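Local coordinates for protein 3-oxo-tetronate kinase (Cupriavidus necator, PDB 5DMH) that catalyses the ATP-dependent phosphorylation of 3-oxo-tetronate to 3-oxo-tetronate 4-phosphate, as a member of the four-carbon acid sugar kinase family, at residues Gly200-Asp205 and Ala229-Val234; Asp46-Leu51 and Ala78-Leu83; His212-Arg217 and Phe240-Ala245. One frame throughout, in Å; residues are numbered along the deposited sequence.

Contact 1 of 3, residues Gly200-Asp205 and Ala229-Val234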
loop_
_atom_site.group_PDB
_atom_site.type_symbol
_atom_site.label_atom_id
_atom_site.label_comp_id
_atom_site.label_asym_id
_atom_site.label_seq_id
_atom_site.Cartn_x
_atom_site.Cartn_y
_atom_site.Cartn_z
ATOM N N GLY A 200 -5.596 19.370 -12.416
ATOM C CA GLY A 200 -5.021 20.647 -12.034
ATOM C C GLY A 200 -4.143 20.523 -10.792
ATOM O O GLY A 200 -3.653 19.428 -10.442
ATOM N N LEU A 201 -3.954 21.657 -10.119
ATOM C CA LEU A 201 -3.056 21.754 -8.982
ATOM C C LEU A 201 -3.645 22.603 -7.882
ATOM O O LEU A 201 -4.062 23.737 -8.116
ATOM C CB LEU A 201 -1.724 22.366 -9.404
ATOM C CG LEU A 201 -0.662 22.588 -8.306
ATOM C CD1 LEU A 201 -0.172 21.295 -7.694
ATOM C CD2 LEU A 201 0.523 23.383 -8.883
ATOM N N LEU A 202 -3.653 22.048 -6.676
ATOM C CA LEU A 202 -3.949 22.799 -5.467
ATOM C C LEU A 202 -2.592 23.134 -4.842
ATOM O O LEU A 202 -1.988 22.305 -4.188
ATOM C CB LEU A 202 -4.835 21.948 -4.551
ATOM C CG LEU A 202 -5.169 22.435 -3.160
ATOM C CD1 LEU A 202 -5.831 23.809 -3.240
ATOM C CD2 LEU A 202 -6.087 21.449 -2.437
ATOM N N ARG A 203 -2.106 24.347 -5.080
ATOM C CA ARG A 203 -0.700 24.686 -4.857
ATOM C C ARG A 203 -0.384 24.983 -3.390
ATOM O O ARG A 203 -1.260 25.383 -2.612
ATOM C CB ARG A 203 -0.328 25.877 -5.761
ATOM C CG ARG A 203 1.164 26.146 -5.913
ATOM C CD ARG A 203 1.438 27.332 -6.838
ATOM N NE ARG A 203 1.086 27.042 -8.215
ATOM C CZ ARG A 203 -0.028 27.435 -8.841
ATOM N NH1 ARG A 203 -0.226 27.070 -10.105
ATOM N NH2 ARG A 203 -0.935 28.204 -8.244
ATOM N N TYR A 204 0.884 24.814 -3.025
ATOM C CA TYR A 204 1.339 24.952 -1.642
ATOM C C TYR A 204 0.994 26.278 -0.981
ATOM O O TYR A 204 0.849 26.347 0.245
ATOM C CB TYR A 204 2.864 24.776 -1.585
ATOM C CG TYR A 204 3.606 25.935 -2.186
ATOM C CD1 TYR A 204 3.813 26.025 -3.549
ATOM C CD2 TYR A 204 4.062 26.971 -1.383
ATOM C CE1 TYR A 204 4.451 27.105 -4.095
ATOM C CE2 TYR A 204 4.718 28.044 -1.909
ATOM C CZ TYR A 204 4.924 28.115 -3.275
ATOM O OH TYR A 204 5.579 29.187 -3.835
ATOM N N ASP A 205 0.886 27.335 -1.778
ATOM C CA ASP A 205 0.661 28.666 -1.227
ATOM C C ASP A 205 -0.790 28.861 -0.764
ATOM O O ASP A 205 -1.043 29.610 0.164
ATOM C CB ASP A 205 1.137 29.744 -2.199
ATOM C CG ASP A 205 0.441 29.698 -3.558
ATOM O OD1 ASP A 205 -0.157 28.671 -3.938
ATOM O OD2 ASP A 205 0.510 30.725 -4.266
ATOM N N ALA A 229 -7.249 17.403 -8.713
ATOM C CA ALA A 229 -6.094 18.268 -8.467
ATOM C C ALA A 229 -5.041 17.549 -7.657
ATOM O O ALA A 229 -5.340 17.010 -6.580
ATOM C CB ALA A 229 -6.515 19.528 -7.720
ATOM N N ILE A 230 -3.817 17.556 -8.170
ATOM C CA ILE A 230 -2.657 17.203 -7.366
ATOM C C ILE A 230 -2.640 18.201 -6.210
ATOM O O ILE A 230 -2.812 19.381 -6.441
ATOM C CB ILE A 230 -1.370 17.334 -8.175
ATOM C CG1 ILE A 230 -1.341 16.356 -9.363
ATOM C CG2 ILE A 230 -0.149 17.126 -7.280
ATOM C CD1 ILE A 230 -1.449 14.901 -8.983
ATOM N N ALA A 231 -2.500 17.740 -4.971
ATOM C CA ALA A 231 -2.396 18.666 -3.832
ATOM C C ALA A 231 -0.984 18.699 -3.270
ATOM O O ALA A 231 -0.447 17.660 -2.856
ATOM C CB ALA A 231 -3.374 18.294 -2.739
ATOM N N ASP A 232 -0.402 19.897 -3.242
ATOM C CA ASP A 232 0.889 20.104 -2.605
ATOM C C ASP A 232 0.806 19.857 -1.084
ATOM O O ASP A 232 -0.201 20.119 -0.422
ATOM C CB ASP A 232 1.440 21.531 -2.861
ATOM C CG ASP A 232 1.992 21.752 -4.268
ATOM O OD1 ASP A 232 2.164 20.775 -5.047
ATOM O OD2 ASP A 232 2.256 22.949 -4.592
ATOM N N ALA A 233 1.906 19.383 -0.510
ATOM C CA ALA A 233 1.991 19.223 0.927
ATOM C C ALA A 233 3.463 19.109 1.268
ATOM O O ALA A 233 4.149 18.192 0.789
ATOM C CB ALA A 233 1.250 17.990 1.398
ATOM N N VAL A 234 3.946 20.084 2.030
ATOM C CA VAL A 234 5.372 20.157 2.391
ATOM C C VAL A 234 5.638 19.761 3.830
ATOM O O VAL A 234 6.793 19.782 4.279
ATOM C CB VAL A 234 5.959 21.549 2.114
ATOM C CG1 VAL A 234 5.612 22.004 0.721
ATOM C CG2 VAL A 234 5.468 22.585 3.139
#

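Contact 2 of 3, residues Asp46-Leu51 and Ala78-Leu83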
loop_
_atom_site.group_PDB
_atom_site.type_symbol
_atom_site.label_atom_id
_atom_site.label_comp_id
_atom_site.label_asym_id
_atom_site.label_seq_id
_atom_site.Cartn_x
_atom_site.Cartn_y
_atom_site.Cartn_z
ATOM N N ASP A 46 -0.725 0.206 5.631
ATOM C CA ASP A 46 -0.166 1.550 5.846
ATOM C C ASP A 46 -1.296 2.509 6.183
ATOM O O ASP A 46 -1.308 3.123 7.240
ATOM C CB ASP A 46 0.582 1.962 4.569
ATOM C CG ASP A 46 1.154 3.375 4.600
ATOM O OD1 ASP A 46 1.181 4.037 5.664
ATOM O OD2 ASP A 46 1.605 3.824 3.514
ATOM N N LEU A 47 -2.278 2.608 5.293
ATOM C CA LEU A 47 -3.478 3.403 5.570
ATOM C C LEU A 47 -4.201 3.017 6.870
ATOM O O LEU A 47 -4.506 3.880 7.689
ATOM C CB LEU A 47 -4.432 3.294 4.389
ATOM C CG LEU A 47 -5.790 3.977 4.582
ATOM C CD1 LEU A 47 -5.606 5.456 4.879
ATOM C CD2 LEU A 47 -6.634 3.764 3.366
ATOM N N ALA A 48 -4.478 1.730 7.080
ATOM C CA ALA A 48 -5.164 1.320 8.276
ATOM C C ALA A 48 -4.348 1.712 9.516
ATOM O O ALA A 48 -4.904 2.132 10.509
ATOM C CB ALA A 48 -5.471 -0.176 8.265
ATOM N N ASN A 49 -3.034 1.588 9.443
ATOM C CA ASN A 49 -2.184 2.006 10.562
ATOM C C ASN A 49 -2.408 3.481 10.924
ATOM O O ASN A 49 -2.570 3.831 12.091
ATOM C CB ASN A 49 -0.717 1.761 10.192
ATOM C CG ASN A 49 0.261 2.188 11.287
ATOM O OD1 ASN A 49 0.236 1.689 12.416
ATOM N ND2 ASN A 49 1.124 3.133 10.944
ATOM N N THR A 50 -2.381 4.337 9.910
ATOM C CA THR A 50 -2.620 5.756 10.105
ATOM C C THR A 50 -3.995 6.036 10.675
ATOM O O THR A 50 -4.133 6.860 11.587
ATOM C CB THR A 50 -2.392 6.548 8.795
ATOM O OG1 THR A 50 -0.975 6.633 8.581
ATOM C CG2 THR A 50 -2.968 7.958 8.922
ATOM N N LEU A 51 -5.014 5.339 10.181
ATOM C CA LEU A 51 -6.353 5.521 10.732
ATOM C C LEU A 51 -6.463 5.068 12.195
ATOM O O LEU A 51 -7.029 5.783 13.023
ATOM C CB LEU A 51 -7.379 4.797 9.867
ATOM C CG LEU A 51 -7.551 5.428 8.492
ATOM C CD1 LEU A 51 -8.370 4.485 7.617
ATOM C CD2 LEU A 51 -8.200 6.782 8.597
ATOM N N ALA A 78 -13.774 2.466 10.344
ATOM C CA ALA A 78 -13.234 2.545 8.995
ATOM C C ALA A 78 -13.016 1.163 8.465
ATOM O O ALA A 78 -12.682 0.265 9.228
ATOM C CB ALA A 78 -11.896 3.314 8.966
ATOM N N LEU A 79 -13.211 0.996 7.160
ATOM C CA LEU A 79 -12.999 -0.278 6.488
ATOM C C LEU A 79 -12.018 -0.036 5.369
ATOM O O LEU A 79 -12.176 0.934 4.615
ATOM C CB LEU A 79 -14.326 -0.774 5.902
ATOM C CG LEU A 79 -15.447 -1.093 6.898
ATOM C CD1 LEU A 79 -16.740 -1.356 6.155
ATOM C CD2 LEU A 79 -15.077 -2.289 7.716
ATOM N N VAL A 80 -11.000 -0.885 5.264
ATOM C CA VAL A 80 -10.002 -0.786 4.201
ATOM C C VAL A 80 -10.003 -2.058 3.365
ATOM O O VAL A 80 -9.613 -3.122 3.843
ATOM C CB VAL A 80 -8.558 -0.573 4.741
ATOM C CG1 VAL A 80 -7.555 -0.520 3.566
ATOM C CG2 VAL A 80 -8.457 0.727 5.561
ATOM N N VAL A 81 -10.451 -1.935 2.120
ATOM C CA VAL A 81 -10.442 -3.049 1.186
ATOM C C VAL A 81 -9.113 -3.122 0.423
ATOM O O VAL A 81 -8.763 -2.230 -0.347
ATOM C CB VAL A 81 -11.638 -2.955 0.191
ATOM C CG1 VAL A 81 -11.588 -4.111 -0.816
ATOM C CG2 VAL A 81 -12.962 -2.916 0.939
ATOM N N ALA A 82 -8.369 -4.207 0.639
ATOM C CA ALA A 82 -7.136 -4.459 -0.062
ATOM C C ALA A 82 -7.364 -5.138 -1.421
ATOM O O ALA A 82 -7.952 -6.226 -1.503
ATOM C CB ALA A 82 -6.248 -5.332 0.809
ATOM N N LEU A 83 -6.936 -4.474 -2.478
ATOM C CA LEU A 83 -6.934 -5.026 -3.830
ATOM C C LEU A 83 -5.495 -5.222 -4.324
ATOM O O LEU A 83 -4.586 -4.537 -3.855
ATOM C CB LEU A 83 -7.645 -4.093 -4.810
ATOM C CG LEU A 83 -9.079 -3.692 -4.489
ATOM C CD1 LEU A 83 -9.652 -2.770 -5.572
ATOM C CD2 LEU A 83 -9.967 -4.934 -4.272
#

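Contact 3 of 3, residues His212-Arg217 and Phe240-Ala245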
loop_
_atom_site.group_PDB
_atom_site.type_symbol
_atom_site.label_atom_id
_atom_site.label_comp_id
_atom_site.label_asym_id
_atom_site.label_seq_id
_atom_site.Cartn_x
_atom_site.Cartn_y
_atom_site.Cartn_z
ATOM N N HIS A 212 -9.590 26.957 5.681
ATOM C CA HIS A 212 -10.621 27.771 5.059
ATOM C C HIS A 212 -10.134 28.226 3.684
ATOM O O HIS A 212 -10.875 28.127 2.693
ATOM C CB HIS A 212 -10.977 28.961 5.949
ATOM C CG HIS A 212 -12.059 29.828 5.389
ATOM N ND1 HIS A 212 -13.381 29.442 5.358
ATOM C CD2 HIS A 212 -12.010 31.063 4.837
ATOM C CE1 HIS A 212 -14.103 30.402 4.804
ATOM N NE2 HIS A 212 -13.296 31.396 4.483
ATOM N N ALA A 213 -8.886 28.704 3.612
ATOM C CA ALA A 213 -8.328 29.164 2.339
ATOM C C ALA A 213 -8.205 28.018 1.344
ATOM O O ALA A 213 -8.401 28.186 0.138
ATOM C CB ALA A 213 -6.976 29.804 2.543
ATOM N N THR A 214 -7.876 26.841 1.850
ATOM C CA THR A 214 -7.715 25.692 0.981
ATOM C C THR A 214 -9.054 25.278 0.383
ATOM O O THR A 214 -9.139 24.946 -0.795
ATOM C CB THR A 214 -7.067 24.538 1.735
ATOM O OG1 THR A 214 -5.777 24.958 2.196
ATOM C CG2 THR A 214 -6.883 23.307 0.842
ATOM N N ALA A 215 -10.097 25.307 1.203
ATOM C CA ALA A 215 -11.438 24.928 0.770
ATOM C C ALA A 215 -11.936 25.934 -0.278
ATOM O O ALA A 215 -12.606 25.564 -1.249
ATOM C CB ALA A 215 -12.389 24.878 1.983
ATOM N N GLU A 216 -11.581 27.203 -0.087
ATOM C CA GLU A 216 -11.936 28.236 -1.045
ATOM C C GLU A 216 -11.243 27.984 -2.389
ATOM O O GLU A 216 -11.860 28.153 -3.438
ATOM C CB GLU A 216 -11.577 29.634 -0.533
ATOM C CG GLU A 216 -12.493 30.134 0.583
ATOM C CD GLU A 216 -12.039 31.473 1.138
ATOM O OE1 GLU A 216 -10.811 31.677 1.338
ATOM O OE2 GLU A 216 -12.917 32.317 1.377
ATOM N N ARG A 217 -9.975 27.569 -2.343
ATOM C CA ARG A 217 -9.213 27.320 -3.564
ATOM C C ARG A 217 -9.770 26.104 -4.298
ATOM O O ARG A 217 -9.845 26.079 -5.536
ATOM C CB ARG A 217 -7.723 27.144 -3.257
ATOM C CG ARG A 217 -6.894 26.924 -4.488
ATOM C CD ARG A 217 -7.000 28.088 -5.450
ATOM N NE ARG A 217 -6.234 27.838 -6.661
ATOM C CZ ARG A 217 -6.510 28.391 -7.839
ATOM N NH1 ARG A 217 -7.510 29.254 -7.955
ATOM N NH2 ARG A 217 -5.771 28.090 -8.900
ATOM N N PHE A 240 -2.847 17.834 7.424
ATOM C CA PHE A 240 -3.992 18.042 8.284
ATOM C C PHE A 240 -4.881 19.147 7.706
ATOM O O PHE A 240 -6.111 19.050 7.767
ATOM C CB PHE A 240 -3.591 18.381 9.719
ATOM C CG PHE A 240 -3.165 17.175 10.525
ATOM C CD1 PHE A 240 -4.111 16.370 11.138
ATOM C CD2 PHE A 240 -1.828 16.867 10.675
ATOM C CE1 PHE A 240 -3.728 15.266 11.891
ATOM C CE2 PHE A 240 -1.439 15.765 11.427
ATOM C CZ PHE A 240 -2.394 14.972 12.030
ATOM N N THR A 241 -4.257 20.176 7.150
ATOM C CA THR A 241 -5.013 21.253 6.489
ATOM C C THR A 241 -5.868 20.713 5.324
ATOM O O THR A 241 -7.038 21.068 5.177
ATOM C CB THR A 241 -4.058 22.342 5.971
ATOM O OG1 THR A 241 -3.433 22.971 7.090
ATOM C CG2 THR A 241 -4.805 23.386 5.117
ATOM N N LEU A 242 -5.269 19.867 4.499
ATOM C CA LEU A 242 -5.967 19.285 3.362
ATOM C C LEU A 242 -7.140 18.403 3.831
ATOM O O LEU A 242 -8.250 18.502 3.310
ATOM C CB LEU A 242 -4.975 18.495 2.493
ATOM C CG LEU A 242 -4.008 19.323 1.621
ATOM C CD1 LEU A 242 -2.833 18.466 1.160
ATOM C CD2 LEU A 242 -4.741 19.912 0.433
ATOM N N GLY A 243 -6.890 17.550 4.821
ATOM C CA GLY A 243 -7.932 16.711 5.391
ATOM C C GLY A 243 -9.147 17.506 5.865
ATOM O O GLY A 243 -10.296 17.202 5.535
ATOM N N GLU A 244 -8.890 18.555 6.638
ATOM C CA GLU A 244 -9.959 19.428 7.093
ATOM C C GLU A 244 -10.651 20.126 5.914
ATOM O O GLU A 244 -11.865 20.184 5.882
ATOM C CB GLU A 244 -9.433 20.449 8.104
ATOM C CG GLU A 244 -10.539 21.304 8.693
ATOM C CD GLU A 244 -10.059 22.343 9.693
ATOM O OE1 GLU A 244 -8.897 22.298 10.147
ATOM O OE2 GLU A 244 -10.868 23.224 10.011
ATOM N N ALA A 245 -9.893 20.649 4.951
ATOM C CA ALA A 245 -10.495 21.330 3.798
ATOM C C ALA A 245 -11.383 20.407 2.967
ATOM O O ALA A 245 -12.364 20.854 2.346
ATOM C CB ALA A 245 -9.441 21.931 2.935
#

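Contact 1 of 3, residues Gly200-Asp205 and Ala229-Val234
The carboxylate of D232 lies alongside the side chain of Y204, the two pointing the same way. OD2 sits in the plane of the phenol ring at its edge, beside CD1, and the carboxylate plane is turned only 26° from that of the ring. In this position OD2 accepts the backbone N-H of Y204, with Y204 N to D232 OD2 at 2.8 Å; the bond arrives on the anti side of the oxygen and is bent. A chi1 of -75° places the D232 carboxylate beside its own backbone N, which swings it to the chain of 200-205. R203 also runs beside D232, CG lying 3.6 Å from D232 OD2, but its guanidinium plane is 76° from that of the carboxylate, and R203 NE stays 5.6 Å from D232 OD2. L201 crosses D232 at a slant and brings CD1 to 3.6 Å from D232 OD1.

Ahead of this junction in the chain, 200-202 and 229-231 pair as parallel strands of the sugar-binding domain, with 199-202 as the edge strand. L202 is the hub: L202 N bonds to I230 O (2.8 Å), L202 O takes D232 N (3.0 Å), and I230 N bonds to G200 O. L202 shares a sheet face with A229 and A231, with L202 CD2 4.2 Å from A231 CB, and helices 211-223 and 236-245 pack on this face; L201 and I230 project from the other.

D232 OD2 also accepts R159 N, and OD1 accepts G160 N. Three backbone N-H groups thus grip a buried carboxylate, which would favour its charged form, and the N-terminus of the one-turn helix 204-207, beginning at Y204, may add a little.

Contact 2 of 3, residues Asp46-Leu51 and Ala78-Leu83
No ring, amide or carboxylate takes part where L47, A48 and L51 meet A78 and V80: the contact is made by methyl groups alone. Helix 41-53 lies over strand 78-82 of the sugar-binding domain and runs nearly antiparallel to it, the local axes 9.2 Å apart and at 170°.

CG2 of V80 is the focus. It points into the helix, among three of its residues, with V80 CG2 4.1 Å from A48 CB and 4.2 Å from L47 CD2, and with L51 CD1 a third neighbour, slightly farther off at 4.3 Å. The V80 rotamer explains this, because CG2 stands anti to the carbonyl carbon while CG1 is anti to the backbone N (chi1 178°). L51 reaches back to the start of the strand through the same branch, its CD1 lying 4.0 Å from A78 CB. The short side chain of A48 lets the helix backbone come close to V80, the two CA atoms being 6.7 Å apart.

C36 and L34 of strand 34-38 and T58 of strand 58-62 continue the packing around these residues. With no polar bond across it, the contact rests on apolar burial and van der Waals contact, as expected for a helix laid on an alpha/beta sheet.

Contact 3 of 3, residues His212-Arg217 and Phe240-Ala245
This is close helix-helix packing in the helical layer of an alpha/beta fold, where T214 and A215 of helix 211-223 meet T241, L242 and A245 of helix 236-245. Both helices lie against one face of the parallel sheet of the sugar-binding domain. Their local axes cross at -58° with a closest approach of 8.5 Å.

Small side chains make the close approach possible. A245 is the centre of the interface: its methyl points into helix 211-223, with A245 CB 3.6 Å from T214 CG2 and 4.3 Å from A215 CB, and the CA atoms of A215 and A245 come within 4.8 Å. With OG1 beside the backbone N (chi1 -60°), T214 has its CG2 anti to that N and directed at A245. From the sheet side L242 meets the same methyl, the two side chains crossing at about a right angle, with L242 CD2 4.0 Å from T214 CG2. L202 of strand 199-202 touches both T214 and L242 from the sheet.

T241 OG1 bonds to A237 O within its helix, and T214 OG1 to G210 O, just ahead of helix 211-223. Across the interface the T241 methyl carbon CG2 rests 3.5 Å from T214 OG1.

How the contacts relate
All three contacts belong to the sugar-binding domain, but they differ in depth. Contact 2 is fully buried about 9 Å from the centre of the molecule, where a helix is laid on a strand with no polar bond. Contacts 1 and 3 lie about 24 and 23 Å from it, centre to centre. They touch each other: L202 CD2 and A231 CB of contact 1 pack on L242 CD2 of contact 3, and their segments alternate along the chain. Contact 1, at the sheet edge and only partly buried, relies on backbone hydrogen bonds and a carboxylate. Contact 3, though peripheral, has a buried interface of small side chains with no hydrogen bond across it.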